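Local atomic coordinates of adenylation domain (Streptomyces sp., PDB entry 5N9X), a protein that belongs to the ANL superfamily of AMP-binding enzymes and carries ATP and threonine in its ligand pockets. Residues V449-G461 with A516-R529. Numbering follows the deposited sequence.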
ATOM      1  N   VAL A 449      -6.615  12.193 -17.750  1.00 35.97           N
ATOM      2  CA  VAL A 449      -6.717  11.337 -16.565  1.00 33.34           C
ATOM      3  C   VAL A 449      -5.631  11.655 -15.535  1.00 26.84           C
ATOM      4  O   VAL A 449      -5.940  12.052 -14.418  1.00 36.10           O
ATOM      5  CB  VAL A 449      -6.637   9.823 -16.920  1.00 36.03           C
ATOM      6  CG1 VAL A 449      -7.178   8.983 -15.768  1.00 40.30           C
ATOM      7  CG2 VAL A 449      -7.446   9.518 -18.164  1.00 38.76           C
ATOM      8  N   ASP A 450      -4.365  11.485 -15.901  1.00 21.28           N
ATOM      9  CA  ASP A 450      -3.300  11.553 -14.904  1.00 20.76           C
ATOM     10  C   ASP A 450      -2.092  12.362 -15.346  1.00 21.60           C
ATOM     11  O   ASP A 450      -1.796  12.450 -16.537  1.00 25.60           O
ATOM     12  CB  ASP A 450      -2.848  10.136 -14.543  1.00 26.59           C
ATOM     13  CG  ASP A 450      -2.590   9.969 -13.066  1.00 31.08           C
ATOM     14  OD1 ASP A 450      -2.125  10.933 -12.407  1.00 37.87           O
ATOM     15  OD2 ASP A 450      -2.878   8.861 -12.559  1.00 49.15           O
ATOM     16  N   ALA A 451      -1.373  12.922 -14.380  1.00 29.30           N
ATOM     17  CA  ALA A 451      -0.178  13.707 -14.676  1.00 28.21           C
ATOM     18  C   ALA A 451       0.954  13.482 -13.662  1.00 21.24           C
ATOM     19  O   ALA A 451       0.706  13.287 -12.482  1.00 21.52           O
ATOM     20  CB  ALA A 451      -0.539  15.186 -14.736  1.00 27.99           C
ATOM     21  N   VAL A 452       2.197  13.524 -14.140  1.00 25.64           N
ATOM     22  CA  VAL A 452       3.384  13.527 -13.283  1.00 17.47           C
ATOM     23  C   VAL A 452       4.239  14.736 -13.648  1.00 17.41           C
ATOM     24  O   VAL A 452       4.643  14.881 -14.805  1.00 18.84           O
ATOM     25  CB  VAL A 452       4.210  12.243 -13.447  1.00 22.87           C
ATOM     26  CG1 VAL A 452       5.531  12.320 -12.664  1.00 19.00           C
ATOM     27  CG2 VAL A 452       3.398  11.042 -13.037  1.00 21.78           C
ATOM     28  N   VAL A 453       4.497  15.609 -12.679  1.00 16.07           N
ATOM     29  CA  VAL A 453       5.262  16.815 -12.951  1.00 17.43           C
ATOM     30  C   VAL A 453       6.537  16.787 -12.127  1.00 17.08           C
ATOM     31  O   VAL A 453       6.481  16.545 -10.919  1.00 17.46           O
ATOM     32  CB  VAL A 453       4.465  18.103 -12.621  1.00 20.26           C
ATOM     33  CG1 VAL A 453       5.326  19.342 -12.865  1.00 18.95           C
ATOM     34  CG2 VAL A 453       3.182  18.177 -13.428  1.00 21.64           C
ATOM     35  N   TRP A 454       7.685  17.011 -12.760  1.00 14.04           N
ATOM     36  CA  TRP A 454       8.939  17.061 -11.999  1.00 27.60           C
ATOM     37  C   TRP A 454       9.969  18.046 -12.564  1.00 18.31           C
ATOM     38  O   TRP A 454       9.816  18.559 -13.666  1.00 17.63           O
ATOM     39  CB  TRP A 454       9.558  15.654 -11.897  1.00 13.87           C
ATOM     40  CG  TRP A 454      10.181  15.133 -13.143  1.00 16.75           C
ATOM     41  CD1 TRP A 454      11.521  15.010 -13.413  1.00 19.33           C
ATOM     42  CD2 TRP A 454       9.495  14.633 -14.291  1.00 15.53           C
ATOM     43  NE1 TRP A 454      11.704  14.461 -14.661  1.00 12.92           N
ATOM     44  CE2 TRP A 454      10.480  14.223 -15.223  1.00 13.39           C
ATOM     45  CE3 TRP A 454       8.141  14.505 -14.631  1.00 14.57           C
ATOM     46  CZ2 TRP A 454      10.151  13.685 -16.465  1.00 16.87           C
ATOM     47  CZ3 TRP A 454       7.810  13.978 -15.863  1.00 14.31           C
ATOM     48  CH2 TRP A 454       8.811  13.575 -16.773  1.00 21.40           C
ATOM     49  N   VAL A 455      10.996  18.330 -11.778  1.00 15.08           N
ATOM     50  CA  VAL A 455      12.145  19.059 -12.288  1.00 26.76           C
ATOM     51  C   VAL A 455      13.071  18.068 -12.991  1.00 19.55           C
ATOM     52  O   VAL A 455      13.466  17.065 -12.429  1.00 20.92           O
ATOM     53  CB  VAL A 455      12.893  19.822 -11.171  1.00 23.77           C
ATOM     54  CG1 VAL A 455      14.093  20.589 -11.751  1.00 18.55           C
ATOM     55  CG2 VAL A 455      11.939  20.797 -10.487  1.00 12.93           C
ATOM     56  N   HIS A 456      13.376  18.324 -14.250  1.00 19.79           N
ATOM     57  CA  HIS A 456      14.255  17.416 -14.982  1.00 27.70           C
ATOM     58  C   HIS A 456      15.599  18.056 -15.276  1.00 29.31           C
ATOM     59  O   HIS A 456      15.653  19.183 -15.764  1.00 32.83           O
ATOM     60  CB  HIS A 456      13.594  16.983 -16.286  1.00 21.54           C
ATOM     61  CG  HIS A 456      14.255  15.819 -16.940  1.00 23.64           C
ATOM     62  ND1 HIS A 456      14.042  14.518 -16.533  1.00 18.92           N
ATOM     63  CD2 HIS A 456      15.093  15.754 -17.998  1.00 26.27           C
ATOM     64  CE1 HIS A 456      14.731  13.703 -17.307  1.00 18.40           C
ATOM     65  NE2 HIS A 456      15.377  14.426 -18.204  1.00 34.99           N
ATOM     66  N   GLU A 457      16.680  17.343 -14.995  1.00 26.18           N
ATOM     67  CA  GLU A 457      17.995  17.861 -15.349  1.00 37.58           C
ATOM     68  C   GLU A 457      18.320  17.511 -16.799  1.00 35.78           C
ATOM     69  O   GLU A 457      18.649  16.374 -17.115  1.00 29.99           O
ATOM     70  CB  GLU A 457      19.068  17.317 -14.403  1.00 35.94           C
ATOM     71  CG  GLU A 457      20.118  18.347 -14.012  1.00 39.80           C
ATOM     72  CD  GLU A 457      21.400  17.712 -13.477  1.00 55.54           C
ATOM     73  OE1 GLU A 457      22.369  17.622 -14.265  1.00 56.03           O
ATOM     74  OE2 GLU A 457      21.454  17.332 -12.280  1.00 47.66           O
ATOM     75  N   PHE A 458      18.188  18.488 -17.689  1.00 40.99           N
ATOM     76  CA  PHE A 458      18.466  18.267 -19.105  1.00 34.89           C
ATOM     77  C   PHE A 458      19.980  18.209 -19.241  1.00 50.66           C
ATOM     78  O   PHE A 458      20.546  17.393 -19.972  1.00 47.53           O
ATOM     79  CB  PHE A 458      17.861  19.381 -19.966  1.00 33.72           C
ATOM     80  CG  PHE A 458      16.369  19.281 -20.128  1.00 30.85           C
ATOM     81  CD1 PHE A 458      15.519  19.813 -19.168  1.00 27.28           C
ATOM     82  CD2 PHE A 458      15.814  18.648 -21.238  1.00 34.05           C
ATOM     83  CE1 PHE A 458      14.143  19.715 -19.302  1.00 26.78           C
ATOM     84  CE2 PHE A 458      14.435  18.549 -21.382  1.00 35.05           C
ATOM     85  CZ  PHE A 458      13.600  19.085 -20.407  1.00 26.41           C
ATOM     86  N   ALA A 459      20.612  19.106 -18.499  1.00 49.57           N
ATOM     87  CA  ALA A 459      22.044  19.141 -18.294  1.00 49.59           C
ATOM     88  C   ALA A 459      22.231  19.736 -16.911  1.00 54.51           C
ATOM     89  O   ALA A 459      21.292  20.324 -16.372  1.00 56.81           O
ATOM     90  CB  ALA A 459      22.738  19.987 -19.358  1.00 46.24           C
ATOM     91  N   PRO A 460      23.429  19.578 -16.323  1.00 62.71           N
ATOM     92  CA  PRO A 460      23.781  20.328 -15.106  1.00 59.49           C
ATOM     93  C   PRO A 460      23.415  21.818 -15.157  1.00 59.73           C
ATOM     94  O   PRO A 460      22.940  22.365 -14.153  1.00 59.00           O
ATOM     95  CB  PRO A 460      25.293  20.135 -15.019  1.00 56.56           C
ATOM     96  CG  PRO A 460      25.489  18.765 -15.581  1.00 64.74           C
ATOM     97  CD  PRO A 460      24.495  18.632 -16.705  1.00 56.85           C
ATOM     98  N   GLY A 461      23.613  22.460 -16.304  1.00 51.57           N
ATOM     99  CA  GLY A 461      23.217  23.849 -16.459  1.00 55.20           C
ATOM    100  C   GLY A 461      21.713  24.080 -16.555  1.00 47.11           C
ATOM    101  O   GLY A 461      21.190  25.045 -15.995  1.00 45.33           O
ATOM    102  N   ALA A 516       2.073   5.621  -9.664  1.00 18.68           N
ATOM    103  CA  ALA A 516       2.932   6.136 -10.726  1.00 18.98           C
ATOM    104  C   ALA A 516       4.399   6.085 -10.313  1.00 20.24           C
ATOM    105  O   ALA A 516       4.782   6.629  -9.275  1.00 18.08           O
ATOM    106  CB  ALA A 516       2.536   7.554 -11.076  1.00 20.08           C
ATOM    107  N   ASP A 517       5.212   5.425 -11.126  1.00 21.79           N
ATOM    108  CA  ASP A 517       6.643   5.320 -10.867  1.00 17.69           C
ATOM    109  C   ASP A 517       7.302   6.574 -11.436  1.00 18.98           C
ATOM    110  O   ASP A 517       7.411   6.728 -12.656  1.00 20.78           O
ATOM    111  CB  ASP A 517       7.193   4.034 -11.502  1.00 28.00           C
ATOM    112  CG  ASP A 517       8.678   3.771 -11.190  1.00 30.94           C
ATOM    113  OD1 ASP A 517       9.381   4.636 -10.597  1.00 31.55           O
ATOM    114  OD2 ASP A 517       9.122   2.651 -11.547  1.00 27.44           O
ATOM    115  N   ARG A 518       7.706   7.476 -10.549  1.00 21.56           N
ATOM    116  CA  ARG A 518       8.251   8.781 -10.921  1.00 17.37           C
ATOM    117  C   ARG A 518       9.639   8.660 -11.594  1.00 27.22           C
ATOM    118  O   ARG A 518       9.893   9.285 -12.648  1.00 17.62           O
ATOM    119  CB  ARG A 518       8.313   9.711  -9.686  1.00 14.49           C
ATOM    120  CG  ARG A 518       6.928  10.014  -9.020  1.00 15.17           C
ATOM    121  CD  ARG A 518       6.995  11.084  -7.882  1.00 15.07           C
ATOM    122  NE  ARG A 518       7.300  12.419  -8.406  1.00 17.37           N
ATOM    123  CZ  ARG A 518       6.403  13.318  -8.817  1.00 22.13           C
ATOM    124  NH1 ARG A 518       5.100  13.093  -8.717  1.00 21.30           N
ATOM    125  NH2 ARG A 518       6.820  14.484  -9.292  1.00 27.52           N
ATOM    126  N   ALA A 519      10.523   7.854 -10.998  1.00 22.20           N
ATOM    127  CA  ALA A 519      11.843   7.562 -11.589  1.00 23.63           C
ATOM    128  C   ALA A 519      11.733   6.925 -12.980  1.00 21.19           C
ATOM    129  O   ALA A 519      12.577   7.156 -13.845  1.00 29.21           O
ATOM    130  CB  ALA A 519      12.648   6.657 -10.670  1.00 16.73           C
ATOM    131  N   SER A 520      10.696   6.118 -13.192  1.00 24.42           N
ATOM    132  CA  SER A 520      10.376   5.577 -14.523  1.00 20.01           C
ATOM    133  C   SER A 520       9.830   6.596 -15.529  1.00 17.84           C
ATOM    134  O   SER A 520       9.895   6.407 -16.736  1.00 18.76           O
ATOM    135  CB  SER A 520       9.356   4.453 -14.387  1.00 22.26           C
ATOM    136  OG  SER A 520       9.284   3.683 -15.558  1.00 16.46           O
ATOM    137  N   VAL A 521       9.230   7.661 -15.051  1.00 20.52           N
ATOM    138  CA  VAL A 521       8.682   8.595 -16.013  1.00 23.78           C
ATOM    139  C   VAL A 521       9.830   9.473 -16.506  1.00 13.69           C
ATOM    140  O   VAL A 521       9.977   9.702 -17.700  1.00 18.17           O
ATOM    141  CB  VAL A 521       7.523   9.432 -15.407  1.00 20.01           C
ATOM    142  CG1 VAL A 521       7.211  10.602 -16.283  1.00 21.88           C
ATOM    143  CG2 VAL A 521       6.295   8.566 -15.255  1.00 17.48           C
ATOM    144  N   ALA A 522      10.657   9.919 -15.578  1.00 14.12           N
ATOM    145  CA  ALA A 522      11.830  10.722 -15.911  1.00 23.05           C
ATOM    146  C   ALA A 522      12.772  10.010 -16.889  1.00 23.46           C
ATOM    147  O   ALA A 522      13.344  10.653 -17.760  1.00 22.16           O
ATOM    148  CB  ALA A 522      12.579  11.103 -14.648  1.00 16.06           C
ATOM    149  N   ARG A 523      12.921   8.693 -16.762  1.00 17.64           N
ATOM    150  CA  ARG A 523      13.800   7.966 -17.670  1.00 25.14           C
ATOM    151  C   ARG A 523      13.214   7.797 -19.076  1.00 26.25           C
ATOM    152  O   ARG A 523      13.950   7.849 -20.065  1.00 21.84           O
ATOM    153  CB  ARG A 523      14.173   6.598 -17.078  1.00 27.07           C
ATOM    154  CG  ARG A 523      15.134   6.701 -15.894  1.00 27.84           C
ATOM    155  CD  ARG A 523      15.693   5.358 -15.484  1.00 32.80           C
ATOM    156  NE  ARG A 523      15.416   5.064 -14.075  1.00 44.74           N
ATOM    157  CZ  ARG A 523      14.537   4.155 -13.659  1.00 34.02           C
ATOM    158  NH1 ARG A 523      13.849   3.447 -14.541  1.00 30.97           N
ATOM    159  NH2 ARG A 523      14.347   3.954 -12.362  1.00 45.22           N
ATOM    160  N   ALA A 524      11.900   7.602 -19.158  1.00 17.31           N
ATOM    161  CA  ALA A 524      11.234   7.444 -20.438  1.00 21.30           C
ATOM    162  C   ALA A 524      11.272   8.766 -21.204  1.00 18.34           C
ATOM    163  O   ALA A 524      11.455   8.803 -22.415  1.00 21.71           O
ATOM    164  CB  ALA A 524       9.793   6.975 -20.237  1.00 15.87           C
ATOM    165  N   PHE A 525      11.067   9.844 -20.464  1.00 20.38           N
ATOM    166  CA  PHE A 525      11.097  11.185 -20.994  1.00 18.82           C
ATOM    167  C   PHE A 525      12.464  11.437 -21.607  1.00 26.81           C
ATOM    168  O   PHE A 525      12.591  11.789 -22.793  1.00 26.11           O
ATOM    169  CB  PHE A 525      10.794  12.194 -19.884  1.00 19.38           C
ATOM    170  CG  PHE A 525      10.977  13.619 -20.293  1.00 27.20           C
ATOM    171  CD1 PHE A 525      12.205  14.266 -20.101  1.00 30.21           C
ATOM    172  CD2 PHE A 525       9.929  14.324 -20.871  1.00 22.77           C
ATOM    173  CE1 PHE A 525      12.387  15.588 -20.483  1.00 22.11           C
ATOM    174  CE2 PHE A 525      10.104  15.648 -21.253  1.00 35.70           C
ATOM    175  CZ  PHE A 525      11.343  16.281 -21.053  1.00 29.51           C
ATOM    176  N   ASP A 526      13.485  11.240 -20.786  1.00 22.64           N
ATOM    177  CA  ASP A 526      14.859  11.461 -21.195  1.00 31.03           C
ATOM    178  C   ASP A 526      15.229  10.721 -22.491  1.00 30.92           C
ATOM    179  O   ASP A 526      15.910  11.267 -23.353  1.00 28.90           O
ATOM    180  CB  ASP A 526      15.793  11.052 -20.056  1.00 30.16           C
ATOM    181  CG  ASP A 526      17.113  11.772 -20.106  1.00 32.21           C
ATOM    182  OD1 ASP A 526      17.994  11.340 -20.876  1.00 34.74           O
ATOM    183  OD2 ASP A 526      17.257  12.781 -19.385  1.00 36.37           O
ATOM    184  N   GLU A 527      14.768   9.483 -22.635  1.00 31.38           N
ATOM    185  CA  GLU A 527      15.113   8.683 -23.809  1.00 31.63           C
ATOM    186  C   GLU A 527      14.310   9.087 -25.051  1.00 34.74           C
ATOM    187  O   GLU A 527      14.815   9.003 -26.172  1.00 41.59           O
ATOM    188  CB  GLU A 527      14.948   7.185 -23.483  1.00 33.01           C
ATOM    189  CG  GLU A 527      14.606   6.256 -24.657  1.00 38.87           C
ATOM    190  CD  GLU A 527      13.134   6.321 -25.108  1.00 50.61           C
ATOM    191  OE1 GLU A 527      12.255   6.645 -24.273  1.00 39.93           O
ATOM    192  OE2 GLU A 527      12.868   6.063 -26.308  1.00 59.45           O
ATOM    193  N   ARG A 528      13.070   9.530 -24.855  1.00 32.22           N
ATOM    194  CA  ARG A 528      12.270  10.041 -25.967  1.00 33.18           C
ATOM    195  C   ARG A 528      12.748  11.419 -26.461  1.00 33.24           C
ATOM    196  O   ARG A 528      12.485  11.804 -27.599  1.00 29.00           O
ATOM    197  CB  ARG A 528      10.775  10.090 -25.581  1.00 37.26           C
ATOM    198  CG  ARG A 528       9.938  11.088 -26.409  1.00 42.43           C
ATOM    199  CD  ARG A 528       9.129  10.461 -27.551  1.00 56.40           C
ATOM    200  NE  ARG A 528       8.791  11.449 -28.585  1.00 59.21           N
ATOM    201  CZ  ARG A 528       9.619  11.833 -29.562  1.00 63.62           C
ATOM    202  NH1 ARG A 528      10.839  11.312 -29.650  1.00 61.96           N
ATOM    203  NH2 ARG A 528       9.234  12.738 -30.460  1.00 56.91           N
ATOM    204  N   ARG A 529      13.465  12.154 -25.621  1.00 31.38           N
ATOM    205  CA  ARG A 529      13.879  13.504 -25.987  1.00 34.21           C
ATOM    206  C   ARG A 529      15.028  13.507 -26.996  1.00 41.63           C
ATOM    207  O   ARG A 529      15.151  14.444 -27.790  1.00 36.72           O
ATOM    208  CB  ARG A 529      14.235  14.314 -24.729  1.00 32.60           C
ATOM    209  CG  ARG A 529      15.659  14.184 -24.167  1.00 30.93           C
ATOM    210  CD  ARG A 529      15.697  14.989 -22.872  1.00 29.17           C
ATOM    211  NE  ARG A 529      16.922  14.904 -22.073  1.00 40.59           N
ATOM    212  CZ  ARG A 529      17.959  15.737 -22.159  1.00 28.93           C
ATOM    213  NH1 ARG A 529      17.983  16.710 -23.059  1.00 24.46           N
ATOM    214  NH2 ARG A 529      18.988  15.575 -21.349  1.00 32.12           N
ATOM    215  OXT ARG A 529      15.824  12.576 -27.082  1.00 39.48           O
TER
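In the small C-terminal domain of this ANL-superfamily fold, the C-terminal helix 518-528 lies across edge strand 450-457 at 76°, and an aromatic cluster of W454, H456, F458 and F525 lies in the join. The six-membered ring of W454 turns its edge to the face of F525, planes 85° apart, while V521 CG1 touches W454 CH2 at 3.4 Å. F525 in turn points its edge at the face of H456, with CD1 over the middle of the imidazole. Both imidazole nitrogens are engaged: H456 ND1 accepts from W454 NE1 at 3.0 Å, and H456 NE2 donates to the anti side of D526 OD2 at 2.8 Å, which fixes the ring's rotation. R529 NE reaches the same OD2 at 3.4 Å, a weak hydrogen bond within a salt bridge. The edge of the F458 ring, at CD2, points at one face of the R529 guanidinium, planes 78° apart, and R529 NH2 bonds weakly to F458 O. At the other end, R518 NH2 makes a weak bond to V453 O, V452 CG1 lies over one guanidinium face, and NH1 forms a salt bridge with E439. V521 and F525 continue onto strand 463-470, F525 also meets strand 501-505, and helix 435-443 packs against V453.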